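Local coordinates for polyamine export protein (Haemophilus ducreyi, PDB 2P4P) that probably helps cells tolerate cadaverine and putrescine by exporting them across the inner membrane, the chain here being its CorC_HlyC (transporter-associated) domain, at residues G42-M47 with F73-L78. Residues are numbered along the deposited sequence; the frame is centred on the assembly and turned at random.
Sequences GFMMYM and FRIDQL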
loop_
_atom_site.group_PDB
_atom_site.type_symbol
_atom_site.label_atom_id
_atom_site.label_comp_id
_atom_site.label_asym_id
_atom_site.label_seq_id
_atom_site.Cartn_x
_atom_site.Cartn_y
_atom_site.Cartn_z
ATOM N N GLY A 42 -1.945 -12.171 11.251
ATOM C CA GLY A 42 -1.645 -13.526 11.758
ATOM C C GLY A 42 -2.318 -14.577 10.895
ATOM O O GLY A 42 -1.698 -15.542 10.494
ATOM N N PHE A 43 -3.599 -14.374 10.619
ATOM C CA PHE A 43 -4.376 -15.246 9.733
ATOM C C PHE A 43 -3.793 -15.257 8.294
ATOM O O PHE A 43 -3.665 -16.307 7.662
ATOM C CB PHE A 43 -5.862 -14.832 9.811
ATOM C CG PHE A 43 -6.758 -15.577 8.844
ATOM C CD1 PHE A 43 -6.977 -16.936 8.993
ATOM C CD2 PHE A 43 -7.322 -14.919 7.755
ATOM C CE1 PHE A 43 -7.780 -17.629 8.075
ATOM C CE2 PHE A 43 -8.130 -15.604 6.856
ATOM C CZ PHE A 43 -8.351 -16.962 7.029
HETATM N N MSE A 44 -3.397 -14.088 7.782
HETATM C CA MSE A 44 -2.783 -14.028 6.447
HETATM C C MSE A 44 -1.501 -14.848 6.382
HETATM O O MSE A 44 -1.280 -15.584 5.418
HETATM C CB MSE A 44 -2.488 -12.571 6.045
HETATM C CG MSE A 44 -3.725 -11.785 5.678
HETATM SE SE MSE A 44 -3.124 -9.980 5.183
HETATM C CE MSE A 44 -2.264 -10.374 3.495
HETATM N N MSE A 45 -0.635 -14.693 7.383
HETATM C CA MSE A 45 0.576 -15.517 7.481
HETATM C C MSE A 45 0.269 -17.025 7.478
HETATM O O MSE A 45 0.891 -17.796 6.746
HETATM C CB MSE A 45 1.421 -15.104 8.701
HETATM C CG MSE A 45 2.216 -13.849 8.421
HETATM SE SE MSE A 45 3.286 -13.279 9.979
HETATM C CE MSE A 45 4.568 -14.764 10.039
ATOM N N TYR A 46 -0.709 -17.444 8.272
ATOM C CA TYR A 46 -1.139 -18.840 8.196
ATOM C C TYR A 46 -1.496 -19.262 6.762
ATOM O O TYR A 46 -1.054 -20.304 6.278
ATOM C CB TYR A 46 -2.324 -19.068 9.097
ATOM C CG TYR A 46 -2.997 -20.391 8.853
ATOM C CD1 TYR A 46 -2.343 -21.587 9.152
ATOM C CD2 TYR A 46 -4.274 -20.447 8.306
ATOM C CE1 TYR A 46 -2.949 -22.795 8.924
ATOM C CE2 TYR A 46 -4.896 -21.669 8.081
ATOM C CZ TYR A 46 -4.218 -22.829 8.402
ATOM O OH TYR A 46 -4.816 -24.042 8.197
HETATM N N MSE A 47 -2.321 -18.460 6.096
HETATM C CA MSE A 47 -2.841 -18.831 4.773
HETATM C C MSE A 47 -1.752 -18.834 3.747
HETATM O O MSE A 47 -1.859 -19.496 2.726
HETATM C CB MSE A 47 -3.937 -17.869 4.324
HETATM C CG MSE A 47 -5.152 -17.852 5.208
HETATM SE SE MSE A 47 -6.291 -19.442 4.966
HETATM C CE MSE A 47 -6.623 -19.259 3.064
ATOM N N PHE A 73 8.968 -8.908 11.823
ATOM C CA PHE A 73 8.549 -10.268 11.444
ATOM C C PHE A 73 7.040 -10.536 11.440
ATOM O O PHE A 73 6.596 -11.673 11.570
ATOM C CB PHE A 73 9.385 -11.305 12.218
ATOM C CG PHE A 73 10.844 -10.956 12.245
ATOM C CD1 PHE A 73 11.609 -11.017 11.075
ATOM C CD2 PHE A 73 11.439 -10.485 13.412
ATOM C CE1 PHE A 73 12.961 -10.649 11.087
ATOM C CE2 PHE A 73 12.784 -10.123 13.424
ATOM C CZ PHE A 73 13.541 -10.214 12.259
ATOM N N ARG A 74 6.279 -9.457 11.258
ATOM C CA ARG A 74 4.833 -9.492 11.169
ATOM C C ARG A 74 4.399 -8.685 9.974
ATOM O O ARG A 74 5.163 -7.829 9.483
ATOM C CB ARG A 74 4.214 -8.858 12.424
ATOM C CG ARG A 74 4.660 -9.496 13.753
ATOM C CD ARG A 74 4.281 -10.968 13.808
ATOM N NE ARG A 74 2.952 -11.206 14.386
ATOM C CZ ARG A 74 2.129 -12.182 14.001
ATOM N NH1 ARG A 74 2.463 -12.994 13.001
ATOM N NH2 ARG A 74 0.946 -12.323 14.592
ATOM N N ILE A 75 3.159 -8.920 9.544
ATOM C CA ILE A 75 2.513 -8.102 8.535
ATOM C C ILE A 75 2.127 -6.816 9.247
ATOM O O ILE A 75 1.368 -6.827 10.229
ATOM C CB ILE A 75 1.289 -8.825 7.886
ATOM C CG1 ILE A 75 1.775 -10.093 7.160
ATOM C CG2 ILE A 75 0.519 -7.870 6.982
ATOM C CD1 ILE A 75 0.692 -11.025 6.596
ATOM N N ASP A 76 2.723 -5.719 8.804
ATOM C CA ASP A 76 2.550 -4.403 9.418
ATOM C C ASP A 76 1.309 -3.710 8.797
ATOM O O ASP A 76 0.395 -3.261 9.523
ATOM C CB ASP A 76 3.855 -3.616 9.200
ATOM C CG ASP A 76 3.780 -2.176 9.632
ATOM O OD1 ASP A 76 3.215 -1.872 10.706
ATOM O OD2 ASP A 76 4.336 -1.332 8.904
ATOM N N GLN A 77 1.293 -3.640 7.468
ATOM C CA GLN A 77 0.144 -3.098 6.715
ATOM C C GLN A 77 -0.262 -3.984 5.564
ATOM O O GLN A 77 0.586 -4.555 4.889
ATOM C CB GLN A 77 0.462 -1.727 6.147
ATOM C CG GLN A 77 0.586 -0.662 7.189
ATOM C CD GLN A 77 0.945 0.668 6.587
ATOM O OE1 GLN A 77 0.197 1.620 6.694
ATOM N NE2 GLN A 77 2.083 0.732 5.937
ATOM N N LEU A 78 -1.567 -4.048 5.309
ATOM C CA LEU A 78 -2.103 -4.769 4.182
ATOM C C LEU A 78 -3.167 -3.928 3.464
ATOM O O LEU A 78 -3.696 -2.968 4.015
ATOM C CB LEU A 78 -2.736 -6.081 4.642
ATOM C CG LEU A 78 -3.823 -5.908 5.710
ATOM C CD1 LEU A 78 -5.151 -6.534 5.266
ATOM C CD2 LEU A 78 -3.347 -6.431 7.076
#
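Helix 40-48 packs on one face of the antiparallel sheet of this CorC_HlyC domain, and Met44 and Met45, both selenomethionine, meet Ile75, Arg74 and Leu78 of the central strand 74-81. The short axes approach to 8.4 Å at 125°, and mostly side chains bridge the gap. Ile75 supplies the wedge: its CD1 enters between the two neighbouring methionines, 3.6 Å from Met44 CB and 3.7 Å from Met45 CG. With chi2 at 173°, CD1 is carried outward to the helix, and the Ile75 and Met45 side chains run alongside each other with opposed directions. Deeper in, Met44 SE lies 4.0 Å from Leu78 CB, CD1 and CD2 alike; Ile67 of strand 66-71 touches Met44 and Ile75 as well. Toward solvent the partner changes from apolar to charged. Arg74, bent at chi2 and chi3, brings its guanidinium obliquely up to Gly42 and Met45, where NH1 makes a short contact of 3.1 Å with Met45 SE and the two side chains cross at about a right angle. Its NH2 comes to 4.0 Å from Gly42 CA, a position without a side chain. Farther along the strand, Asp76 and Gln77 form a classic beta bulge opposite Asp69, a magnesium-binding residue with no metal bound here, and Gln77 NE2 hydrogen-bonds Asp69 OD2. Buried Met44, Ile75 and Leu78 thus join a helix to a three-stranded antiparallel sheet, as in an alpha+beta domain.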